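Putative acyl-[acyl-carrier-protein] desaturase DesA2 (Mycobacterium tuberculosis, PDB 1ZA0) probably introduces double bonds into acyl chains carried on acyl-carrier protein, as a metal-dependent desaturase of mycobacterial fatty acid biosynthesis. Local coordinates at residues 22-27 with 193-198; 12-17 with 201-206; 28-33 with 182-187. One frame throughout, in Å; residues are numbered along the deposited sequence.

Interaction 1 (22-27 with 193-198); sequences MTRHLD and EEFFAN
Arg-24 and Glu-194 reach toward each other across an antiparallel helix pair, and the route of the arginine side chain shows how charge and aromatic packing can share one interface. From CB, which leaves the backbone in the direction of segment 193-198, the chain first runs straight, with CG anti to the backbone N (chi1 -175°). CD, at the end of this extended part, is 3.8 Å from Glu-194 OE2. The bend about CG-CD (chi3 43°) then turns NE to 3.6 Å from Glu-194 OE2. CZ lies against the same carboxylate, with OE2 over that face of the group. At the tip, the guanidinium lies flat against the carboxylate, the two planes only 13° apart, and Arg-24 NH1 comes to 3.5 Å from Glu-194 OE1. This is a salt bridge of stacked groups, in which the attraction is between charges and is not a hydrogen bond. NH2 has its hydrogen bond elsewhere, to Asn-21 OD1. The same oxygen accepts a bond from Asn-198 ND2, so Asn-21 ties both helices together beside the ion pair.

Beneath the charged layer sits Phe-195, whose ring atom CD1 is 4.1 Å from Arg-24 NH2. Its far side reaches the backbone of the first helix, with CE1 3.5 Å from Met-22 N. Met-22 SD adds an oblique Met-aromatic contact, 4.2 Å from Phe-195 CE1, while His-25 ND1 lies at the edge of the ring, 4.3 Å from Phe-195 CD1.

The segment axes approach to 11.0 Å, a spacing that leaves room for the phenylalanine between helices 9-27 and 176-206. Helix 95-121 packs against this part: Trp-99 stacks on Phe-195 and touches Met-22, and Glu-106 hydrogen-bonds His-25 NE2, near the metal ligand His-192.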
loop_
_atom_site.group_PDB
_atom_site.type_symbol
_atom_site.label_atom_id
_atom_site.label_comp_id
_atom_site.label_asym_id
_atom_site.label_seq_id
_atom_site.Cartn_x
_atom_site.Cartn_y
_atom_site.Cartn_z
ATOM N N MET A 22 -1.835 -15.103 11.899
ATOM C CA MET A 22 -2.988 -14.377 12.487
ATOM C C MET A 22 -2.749 -14.195 13.933
ATOM O O MET A 22 -2.913 -13.140 14.501
ATOM C CB MET A 22 -4.255 -15.200 12.348
ATOM C CG MET A 22 -5.277 -14.734 11.435
ATOM S SD MET A 22 -5.584 -12.915 11.254
ATOM C CE MET A 22 -6.826 -12.467 12.467
ATOM N N THR A 23 -2.289 -15.274 14.578
ATOM C CA THR A 23 -1.967 -15.224 15.976
ATOM C C THR A 23 -0.885 -14.209 16.293
ATOM O O THR A 23 -0.979 -13.425 17.218
ATOM C CB THR A 23 -1.567 -16.722 16.466
ATOM O OG1 THR A 23 -2.686 -17.584 16.244
ATOM C CG2 THR A 23 -1.425 -16.761 17.909
ATOM N N ARG A 24 0.197 -14.231 15.539
ATOM C CA ARG A 24 1.188 -13.181 15.665
ATOM C C ARG A 24 0.608 -11.765 15.449
ATOM O O ARG A 24 0.875 -10.834 16.216
ATOM C CB ARG A 24 2.296 -13.417 14.646
ATOM C CG ARG A 24 3.442 -12.464 14.770
ATOM C CD ARG A 24 4.459 -12.565 13.665
ATOM N NE ARG A 24 3.837 -12.698 12.364
ATOM C CZ ARG A 24 3.198 -11.735 11.704
ATOM N NH1 ARG A 24 3.138 -10.533 12.237
ATOM N NH2 ARG A 24 2.668 -11.962 10.495
ATOM N N HIS A 25 -0.152 -11.616 14.388
ATOM C CA HIS A 25 -0.634 -10.261 13.983
ATOM C C HIS A 25 -1.511 -9.689 15.114
ATOM O O HIS A 25 -1.212 -8.652 15.688
ATOM C CB HIS A 25 -1.326 -10.388 12.638
ATOM C CG HIS A 25 -1.738 -9.081 12.018
ATOM N ND1 HIS A 25 -1.105 -8.545 10.904
ATOM C CD2 HIS A 25 -2.732 -8.219 12.344
ATOM C CE1 HIS A 25 -1.717 -7.422 10.556
ATOM N NE2 HIS A 25 -2.698 -7.191 11.417
ATOM N N LEU A 26 -2.474 -10.467 15.565
ATOM C CA LEU A 26 -3.284 -10.094 16.763
ATOM C C LEU A 26 -2.538 -9.814 18.052
ATOM O O LEU A 26 -2.837 -8.821 18.752
ATOM C CB LEU A 26 -4.374 -11.123 17.002
ATOM C CG LEU A 26 -5.431 -11.277 15.906
ATOM C CD1 LEU A 26 -6.388 -12.397 16.219
ATOM C CD2 LEU A 26 -6.222 -10.029 15.730
ATOM N N ASP A 27 -1.540 -10.643 18.402
ATOM C CA ASP A 27 -0.839 -10.486 19.697
ATOM C C ASP A 27 0.113 -9.304 19.699
ATOM O O ASP A 27 0.484 -8.809 20.737
ATOM C CB ASP A 27 -0.017 -11.754 20.078
ATOM C CG ASP A 27 -0.905 -13.023 20.370
ATOM O OD1 ASP A 27 -2.170 -12.982 20.447
ATOM O OD2 ASP A 27 -0.370 -14.159 20.488
ATOM N N GLU A 193 2.874 -7.083 4.328
ATOM C CA GLU A 193 3.868 -7.729 3.543
ATOM C C GLU A 193 4.404 -9.020 4.263
ATOM O O GLU A 193 4.650 -10.023 3.590
ATOM C CB GLU A 193 5.009 -6.772 3.155
ATOM C CG GLU A 193 6.022 -7.468 2.228
ATOM C CD GLU A 193 7.446 -6.925 2.282
ATOM O OE1 GLU A 193 7.688 -5.895 2.961
ATOM O OE2 GLU A 193 8.334 -7.522 1.579
ATOM N N GLU A 194 4.618 -8.926 5.565
ATOM C CA GLU A 194 5.253 -9.973 6.376
ATOM C C GLU A 194 4.295 -11.195 6.279
ATOM O O GLU A 194 4.699 -12.315 6.055
ATOM C CB GLU A 194 5.382 -9.527 7.833
ATOM C CG GLU A 194 5.858 -10.552 8.868
ATOM C CD GLU A 194 5.987 -9.962 10.243
ATOM O OE1 GLU A 194 5.558 -8.788 10.412
ATOM O OE2 GLU A 194 6.544 -10.600 11.190
ATOM N N PHE A 195 3.023 -10.933 6.461
ATOM C CA PHE A 195 1.978 -11.963 6.418
ATOM C C PHE A 195 1.933 -12.645 5.078
ATOM O O PHE A 195 2.121 -13.879 5.010
ATOM C CB PHE A 195 0.611 -11.369 6.791
ATOM C CG PHE A 195 -0.393 -12.376 7.338
ATOM C CD1 PHE A 195 -0.979 -12.179 8.570
ATOM C CD2 PHE A 195 -0.789 -13.462 6.599
ATOM C CE1 PHE A 195 -1.950 -13.068 9.062
ATOM C CE2 PHE A 195 -1.734 -14.373 7.097
ATOM C CZ PHE A 195 -2.298 -14.181 8.335
ATOM N N PHE A 196 1.757 -11.886 3.982
ATOM C CA PHE A 196 1.737 -12.517 2.669
ATOM C C PHE A 196 3.053 -13.182 2.337
ATOM O O PHE A 196 3.102 -14.262 1.715
ATOM C CB PHE A 196 1.318 -11.571 1.536
ATOM C CG PHE A 196 -0.142 -11.178 1.610
ATOM C CD1 PHE A 196 -1.143 -12.126 1.378
ATOM C CD2 PHE A 196 -0.505 -9.886 1.936
ATOM C CE1 PHE A 196 -2.487 -11.773 1.450
ATOM C CE2 PHE A 196 -1.855 -9.522 2.011
ATOM C CZ PHE A 196 -2.836 -10.480 1.791
ATOM N N ALA A 197 4.141 -12.523 2.688
ATOM C CA ALA A 197 5.438 -13.091 2.335
ATOM C C ALA A 197 5.678 -14.418 3.092
ATOM O O ALA A 197 6.373 -15.286 2.602
ATOM C CB ALA A 197 6.546 -12.108 2.642
ATOM N N ASN A 198 5.182 -14.531 4.318
ATOM C CA ASN A 198 5.381 -15.772 5.059
ATOM C C ASN A 198 4.588 -16.928 4.354
ATOM O O ASN A 198 5.048 -18.074 4.325
ATOM C CB ASN A 198 4.960 -15.595 6.545
ATOM C CG ASN A 198 5.962 -14.786 7.343
ATOM O OD1 ASN A 198 7.115 -14.609 6.868
ATOM N ND2 ASN A 198 5.562 -14.306 8.594
#

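Interaction 2 (12-17 with 201-206); sequences LELEPV and THCLDY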
loop_
_atom_site.group_PDB
_atom_site.type_symbol
_atom_site.label_atom_id
_atom_site.label_comp_id
_atom_site.label_asym_id
_atom_site.label_seq_id
_atom_site.Cartn_x
_atom_site.Cartn_y
_atom_site.Cartn_z
ATOM N N LEU A 12 -4.954 -26.556 2.631
ATOM C CA LEU A 12 -4.713 -27.339 3.849
ATOM C C LEU A 12 -3.223 -27.193 4.311
ATOM O O LEU A 12 -2.949 -27.138 5.461
ATOM C CB LEU A 12 -5.094 -28.845 3.660
ATOM C CG LEU A 12 -6.599 -29.253 3.711
ATOM C CD1 LEU A 12 -6.756 -30.814 3.691
ATOM C CD2 LEU A 12 -7.337 -28.661 4.930
ATOM N N GLU A 13 -2.309 -27.142 3.369
ATOM C CA GLU A 13 -0.913 -26.826 3.656
ATOM C C GLU A 13 -0.681 -25.491 4.348
ATOM O O GLU A 13 0.165 -25.408 5.221
ATOM C CB GLU A 13 -0.148 -26.876 2.366
ATOM C CG GLU A 13 0.151 -28.303 1.962
ATOM C CD GLU A 13 1.285 -28.915 2.770
ATOM O OE1 GLU A 13 2.005 -28.141 3.473
ATOM O OE2 GLU A 13 1.478 -30.158 2.679
ATOM N N LEU A 14 -1.486 -24.472 3.983
ATOM C CA LEU A 14 -1.327 -23.099 4.424
ATOM C C LEU A 14 -2.023 -22.785 5.690
ATOM O O LEU A 14 -1.667 -21.803 6.367
ATOM C CB LEU A 14 -1.785 -22.117 3.327
ATOM C CG LEU A 14 -0.771 -22.062 2.193
ATOM C CD1 LEU A 14 -1.300 -21.291 0.990
ATOM C CD2 LEU A 14 0.511 -21.372 2.708
ATOM N N GLU A 15 -2.984 -23.618 6.096
ATOM C CA GLU A 15 -3.784 -23.245 7.243
ATOM C C GLU A 15 -3.009 -23.088 8.526
ATOM O O GLU A 15 -3.278 -22.158 9.264
ATOM C CB GLU A 15 -5.020 -24.186 7.428
ATOM C CG GLU A 15 -6.111 -23.584 8.312
ATOM C CD GLU A 15 -7.087 -22.537 7.668
ATOM O OE1 GLU A 15 -6.915 -22.055 6.494
ATOM O OE2 GLU A 15 -8.053 -22.174 8.391
ATOM N N PRO A 16 -2.035 -23.951 8.803
ATOM C CA PRO A 16 -1.237 -23.793 10.012
ATOM C C PRO A 16 -0.388 -22.484 9.954
ATOM O O PRO A 16 -0.145 -21.882 11.000
ATOM C CB PRO A 16 -0.301 -25.025 9.983
ATOM C CG PRO A 16 -0.914 -25.948 8.999
ATOM C CD PRO A 16 -1.542 -25.068 7.979
ATOM N N VAL A 17 0.011 -22.095 8.750
ATOM C CA VAL A 17 0.809 -20.876 8.555
ATOM C C VAL A 17 -0.070 -19.594 8.703
ATOM O O VAL A 17 0.313 -18.618 9.370
ATOM C CB VAL A 17 1.529 -20.888 7.211
ATOM C CG1 VAL A 17 2.442 -19.587 7.047
ATOM C CG2 VAL A 17 2.419 -22.114 7.088
ATOM N N THR A 201 6.625 -18.043 1.503
ATOM C CA THR A 201 7.695 -18.928 1.983
ATOM C C THR A 201 7.164 -20.373 2.096
ATOM O O THR A 201 7.859 -21.255 1.656
ATOM C CB THR A 201 8.248 -18.400 3.329
ATOM O OG1 THR A 201 8.921 -17.154 3.069
ATOM C CG2 THR A 201 9.329 -19.344 3.907
ATOM N N HIS A 202 5.997 -20.605 2.716
ATOM C CA HIS A 202 5.440 -21.949 2.791
ATOM C C HIS A 202 5.121 -22.520 1.404
ATOM O O HIS A 202 5.347 -23.702 1.185
ATOM C CB HIS A 202 4.275 -22.041 3.767
ATOM C CG HIS A 202 3.843 -23.458 4.068
ATOM N ND1 HIS A 202 4.633 -24.360 4.752
ATOM C CD2 HIS A 202 2.707 -24.138 3.744
ATOM C CE1 HIS A 202 4.008 -25.527 4.846
ATOM N NE2 HIS A 202 2.841 -25.426 4.234
ATOM N N CYS A 203 4.738 -21.672 0.434
ATOM C CA CYS A 203 4.522 -22.107 -0.942
ATOM C C CYS A 203 5.821 -22.538 -1.592
ATOM O O CYS A 203 5.858 -23.537 -2.373
ATOM C CB CYS A 203 3.868 -21.043 -1.830
ATOM S SG CYS A 203 2.227 -20.579 -1.385
ATOM N N LEU A 204 6.900 -21.780 -1.363
ATOM C CA LEU A 204 8.199 -22.183 -1.830
ATOM C C LEU A 204 8.634 -23.547 -1.276
ATOM O O LEU A 204 9.348 -24.243 -1.966
ATOM C CB LEU A 204 9.322 -21.172 -1.534
ATOM C CG LEU A 204 9.497 -20.003 -2.482
ATOM C CD1 LEU A 204 10.315 -18.899 -1.756
ATOM C CD2 LEU A 204 10.112 -20.424 -3.815
ATOM N N ASP A 205 8.257 -23.863 -0.051
ATOM C CA ASP A 205 8.536 -25.177 0.578
ATOM C C ASP A 205 7.646 -26.360 0.051
ATOM O O ASP A 205 8.141 -27.446 -0.215
ATOM C CB ASP A 205 8.354 -25.034 2.085
ATOM C CG ASP A 205 9.292 -24.014 2.698
ATOM O OD1 ASP A 205 10.267 -23.641 2.046
ATOM O OD2 ASP A 205 9.168 -23.528 3.816
ATOM N N TYR A 206 6.344 -26.114 -0.124
ATOM C CA TYR A 206 5.386 -27.101 -0.587
ATOM C C TYR A 206 5.392 -27.334 -2.097
ATOM O O TYR A 206 5.346 -28.492 -2.572
ATOM C CB TYR A 206 3.996 -26.701 -0.087
ATOM C CG TYR A 206 2.851 -27.593 -0.631
ATOM C CD1 TYR A 206 2.841 -28.996 -0.435
ATOM C CD2 TYR A 206 1.768 -27.024 -1.305
ATOM C CE1 TYR A 206 1.778 -29.799 -0.926
ATOM C CE2 TYR A 206 0.719 -27.810 -1.794
ATOM C CZ TYR A 206 0.730 -29.184 -1.606
ATOM O OH TYR A 206 -0.359 -29.878 -2.070
#
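A His-carboxylate hydrogen bond between His-202 and Glu-13 marks the place where the N-terminal helix 9-27 lies across the end of helix 176-206, one of the helices that supply metal ligands. His-202 NE2 donates to Glu-13 OE1 over 2.9 Å. The bond is bent, with an N-H...O angle of 141°, and the oxygen is tilted out of the imidazole plane although it is met nearly along its own C-O bond. Close by, the carbonyl Glu-13 O is also 2.9 Å from His-202 NE2. Farther along, helix 9-27 is kinked: Pro-16 has no amide hydrogen, and Val-17 N makes no bond to the turn before.

Glu-13 does a second job with its aliphatic part. CG, anti to the carbonyl carbon (chi1 -78°), sits squarely over the centre of the Tyr-206 ring, a CH-pi contact. The bend at chi2 then turns CD over the ring atom Tyr-206 CD1, 3.6 Å away. The carboxylate continues in nearly the same layer, its plane 18° from that of the ring.

The imidazole is bounded by aliphatic groups as well. Val-17 CG2 lies over one face, 3.6 Å from His-202 CG, whereas Leu-14 CD2 approaches at the edge, 3.7 Å from His-202 CD2. The other methyl of the leucine, CD1, reaches 4.3 Å from Cys-203 SG; this side of the contact is apolar and faces buried residues.

That apolar side is completed by helix 148-172, where Leu-152 touches both Leu-14 and Cys-203. At the outer end Tyr-206 also touches Ala-9 and Leu-10 of helix 9-27, and the pair as a whole lies away from the metal site.

Interaction 3 (28-33 with 182-187); sequences TEDIWF and IDRIAR. With EDO (1,2-ethanediol), chain C.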
loop_
_atom_site.group_PDB
_atom_site.type_symbol
_atom_site.label_atom_id
_atom_site.label_comp_id
_atom_site.label_asym_id
_atom_site.label_seq_id
_atom_site.Cartn_x
_atom_site.Cartn_y
_atom_site.Cartn_z
ATOM N N THR A 28 0.538 -8.869 18.528
ATOM C CA THR A 28 1.395 -7.683 18.388
ATOM C C THR A 28 0.652 -6.441 17.827
ATOM O O THR A 28 1.274 -5.447 17.517
ATOM C CB THR A 28 2.627 -7.992 17.529
ATOM O OG1 THR A 28 2.244 -8.455 16.218
ATOM C CG2 THR A 28 3.495 -9.197 18.219
ATOM N N GLU A 29 -0.667 -6.522 17.711
ATOM C CA GLU A 29 -1.464 -5.398 17.205
ATOM C C GLU A 29 -1.296 -4.158 18.109
ATOM O O GLU A 29 -1.071 -4.261 19.335
ATOM C CB GLU A 29 -2.923 -5.791 17.109
ATOM C CG GLU A 29 -3.649 -5.907 18.431
ATOM C CD GLU A 29 -5.017 -6.537 18.285
ATOM O OE1 GLU A 29 -5.417 -6.981 17.162
ATOM O OE2 GLU A 29 -5.722 -6.618 19.320
ATOM N N ASP A 30 -1.355 -2.983 17.492
ATOM C CA ASP A 30 -1.336 -1.712 18.242
ATOM C C ASP A 30 -2.283 -0.753 17.483
ATOM O O ASP A 30 -1.845 0.000 16.600
ATOM C CB ASP A 30 0.096 -1.174 18.263
ATOM C CG ASP A 30 0.236 0.119 19.065
ATOM O OD1 ASP A 30 -0.647 0.481 19.887
ATOM O OD2 ASP A 30 1.237 0.849 18.912
ATOM N N ILE A 31 -3.554 -0.843 17.840
ATOM C CA ILE A 31 -4.707 -0.401 17.052
ATOM C C ILE A 31 -4.752 1.089 17.050
ATOM O O ILE A 31 -4.535 1.677 18.040
ATOM C CB ILE A 31 -6.035 -1.030 17.633
ATOM C CG1 ILE A 31 -6.025 -2.551 17.473
ATOM C CG2 ILE A 31 -7.328 -0.482 16.998
ATOM C CD1 ILE A 31 -5.544 -3.060 16.151
ATOM N N TRP A 32 -4.967 1.675 15.887
ATOM C CA TRP A 32 -5.204 3.124 15.753
ATOM C C TRP A 32 -6.526 3.370 15.010
ATOM O O TRP A 32 -7.060 2.478 14.381
ATOM C CB TRP A 32 -4.026 3.790 15.036
ATOM C CG TRP A 32 -3.782 3.354 13.631
ATOM C CD1 TRP A 32 -3.153 2.217 13.207
ATOM C CD2 TRP A 32 -4.058 4.112 12.438
ATOM N NE1 TRP A 32 -3.049 2.198 11.828
ATOM C CE2 TRP A 32 -3.597 3.351 11.330
ATOM C CE3 TRP A 32 -4.660 5.356 12.195
ATOM C CZ2 TRP A 32 -3.728 3.774 10.030
ATOM C CZ3 TRP A 32 -4.779 5.776 10.911
ATOM C CH2 TRP A 32 -4.336 4.979 9.827
ATOM N N PHE A 33 -7.060 4.597 15.150
ATOM C CA PHE A 33 -8.319 5.013 14.529
ATOM C C PHE A 33 -8.036 6.186 13.610
ATOM O O PHE A 33 -7.259 7.042 13.954
ATOM C CB PHE A 33 -9.324 5.372 15.636
ATOM C CG PHE A 33 -9.583 4.247 16.568
ATOM C CD1 PHE A 33 -10.482 3.241 16.218
ATOM C CD2 PHE A 33 -8.917 4.160 17.809
ATOM C CE1 PHE A 33 -10.700 2.163 17.091
ATOM C CE2 PHE A 33 -9.124 3.057 18.661
ATOM C CZ PHE A 33 -10.013 2.082 18.305
ATOM N N ILE A 182 0.660 8.788 7.927
ATOM C CA ILE A 182 1.356 8.003 6.959
ATOM C C ILE A 182 2.306 6.976 7.620
ATOM O O ILE A 182 2.449 5.863 7.125
ATOM C CB ILE A 182 2.118 8.837 5.911
ATOM C CG1 ILE A 182 1.170 9.810 5.162
ATOM C CG2 ILE A 182 2.771 7.919 4.905
ATOM C CD1 ILE A 182 0.010 9.105 4.329
ATOM N N ASP A 183 2.952 7.366 8.697
ATOM C CA ASP A 183 3.773 6.415 9.442
ATOM C C ASP A 183 2.921 5.231 9.988
ATOM O O ASP A 183 3.396 4.100 9.965
ATOM C CB ASP A 183 4.420 7.168 10.584
ATOM C CG ASP A 183 5.147 6.290 11.527
ATOM O OD1 ASP A 183 6.296 5.902 11.196
ATOM O OD2 ASP A 183 4.653 5.993 12.614
ATOM N N ARG A 184 1.709 5.484 10.502
ATOM C CA ARG A 184 0.816 4.374 10.928
ATOM C C ARG A 184 0.531 3.433 9.765
ATOM O O ARG A 184 0.603 2.204 9.925
ATOM C CB ARG A 184 -0.506 4.848 11.571
ATOM C CG ARG A 184 -0.425 5.367 12.995
ATOM C CD ARG A 184 -0.097 4.333 14.131
ATOM N NE ARG A 184 -0.370 4.940 15.445
ATOM C CZ ARG A 184 -0.674 4.306 16.588
ATOM N NH1 ARG A 184 -0.905 5.032 17.680
ATOM N NH2 ARG A 184 -0.739 2.980 16.662
ATOM N N ILE A 185 0.173 3.998 8.618
ATOM C CA ILE A 185 -0.100 3.232 7.402
ATOM C C ILE A 185 1.117 2.394 6.976
ATOM O O ILE A 185 0.985 1.152 6.671
ATOM C CB ILE A 185 -0.530 4.145 6.254
ATOM C CG1 ILE A 185 -1.885 4.799 6.557
ATOM C CG2 ILE A 185 -0.617 3.368 4.931
ATOM C CD1 ILE A 185 -2.373 5.738 5.402
ATOM N N ALA A 186 2.301 3.035 6.994
ATOM C CA ALA A 186 3.544 2.345 6.615
ATOM C C ALA A 186 3.777 1.108 7.493
ATOM O O ALA A 186 4.180 0.064 6.954
ATOM C CB ALA A 186 4.708 3.236 6.714
ATOM N N ARG A 187 3.574 1.251 8.792
ATOM C CA ARG A 187 3.723 0.153 9.752
ATOM C C ARG A 187 2.735 -1.001 9.530
ATOM O O ARG A 187 3.088 -2.196 9.705
ATOM C CB ARG A 187 3.617 0.659 11.166
ATOM C CG ARG A 187 4.752 1.542 11.565
ATOM C CD ARG A 187 4.629 2.144 12.963
ATOM N NE ARG A 187 5.544 3.293 13.094
ATOM C CZ ARG A 187 6.863 3.192 13.257
ATOM N NH1 ARG A 187 7.452 1.981 13.420
ATOM N NH2 ARG A 187 7.597 4.299 13.318
HETATM C C1 EDO C . -5.146 -0.538 12.258
HETATM O O1 EDO C . -5.544 -0.125 13.533
HETATM C C2 EDO C . -4.064 -1.592 12.367
HETATM O O2 EDO C . -2.918 -1.134 13.057
HETATM O O HOH W 1 -0.049 0.900 14.835
#
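Arg-184 is the first residue of segment 182-187 to meet the loop that follows helix 9-27, and it lies along the face of Trp-32 for most of its length. CB is centred over the indole, 3.4 Å from Trp-32 CE2, forming a CH-pi contact with the five-membered ring. The chain bends at chi2 (-69°), and CD comes to 3.8 Å from Trp-32 CD1. In the conformer described, one of two deposited, the guanidinium ends over Trp-32 CB. There NH2 makes a long salt bridge to Asp-30 OD2 at 3.7 Å, the two side chains crossing at about a right angle. A water in the guanidinium plane provides better geometry: it accepts from Arg-184 NH2 at 2.9 Å and donates to Asp-30 O at 2.7 Å. Arg-184 NE is taken by Tyr-37 OH, whose ring also meets that of Trp-32.

Ile-185 comes next, with CG1 4.1 Å from Trp-32 CZ2; its side chain also touches His-110 and lies close to the ligand Glu-189. Farther on, Arg-187 NE bonds Asp-183 OD2 within the helix.

On the loop, Trp-32 NE1 bonds Asp-188 OD2 just past the helical segment. A 1,2-ethanediol, probably from the crystallisation liquor, is bonded by the same two residues: O1 accepts from Trp-32 N at 3.0 Å and donates to Trp-32 O, and Asp-188 OD1 makes a further hydrogen bond to the diol.

The chemistry is thus divided by depth. Indole and aliphatic carbons pack the loop against the helix near the metal ligands, while farther out the salt bridge is long, and a water separately links the guanidinium to the Asp-30 carbonyl.

How the interactions relate
All three contacts use helix 176-206 and are partly buried, and read along it they show how one helix changes partner chemistry with depth. Interactions 1 and 2 join it to the same N-terminal helix and touch each other where Val-17 packs on Asn-198; interaction 3 takes over where that helix gives way to loop. Interaction 2 lies farthest out, its centre about 24 Å from that of the chain, and alone has a direct side-chain hydrogen bond across the segments. Interactions 1 and 3 lie nearer the metal site, and each sets a buried aromatic ring beneath an arginine-carboxylate pair: stacked charges in one, a long bridge with a backbone-bound water alongside in the other.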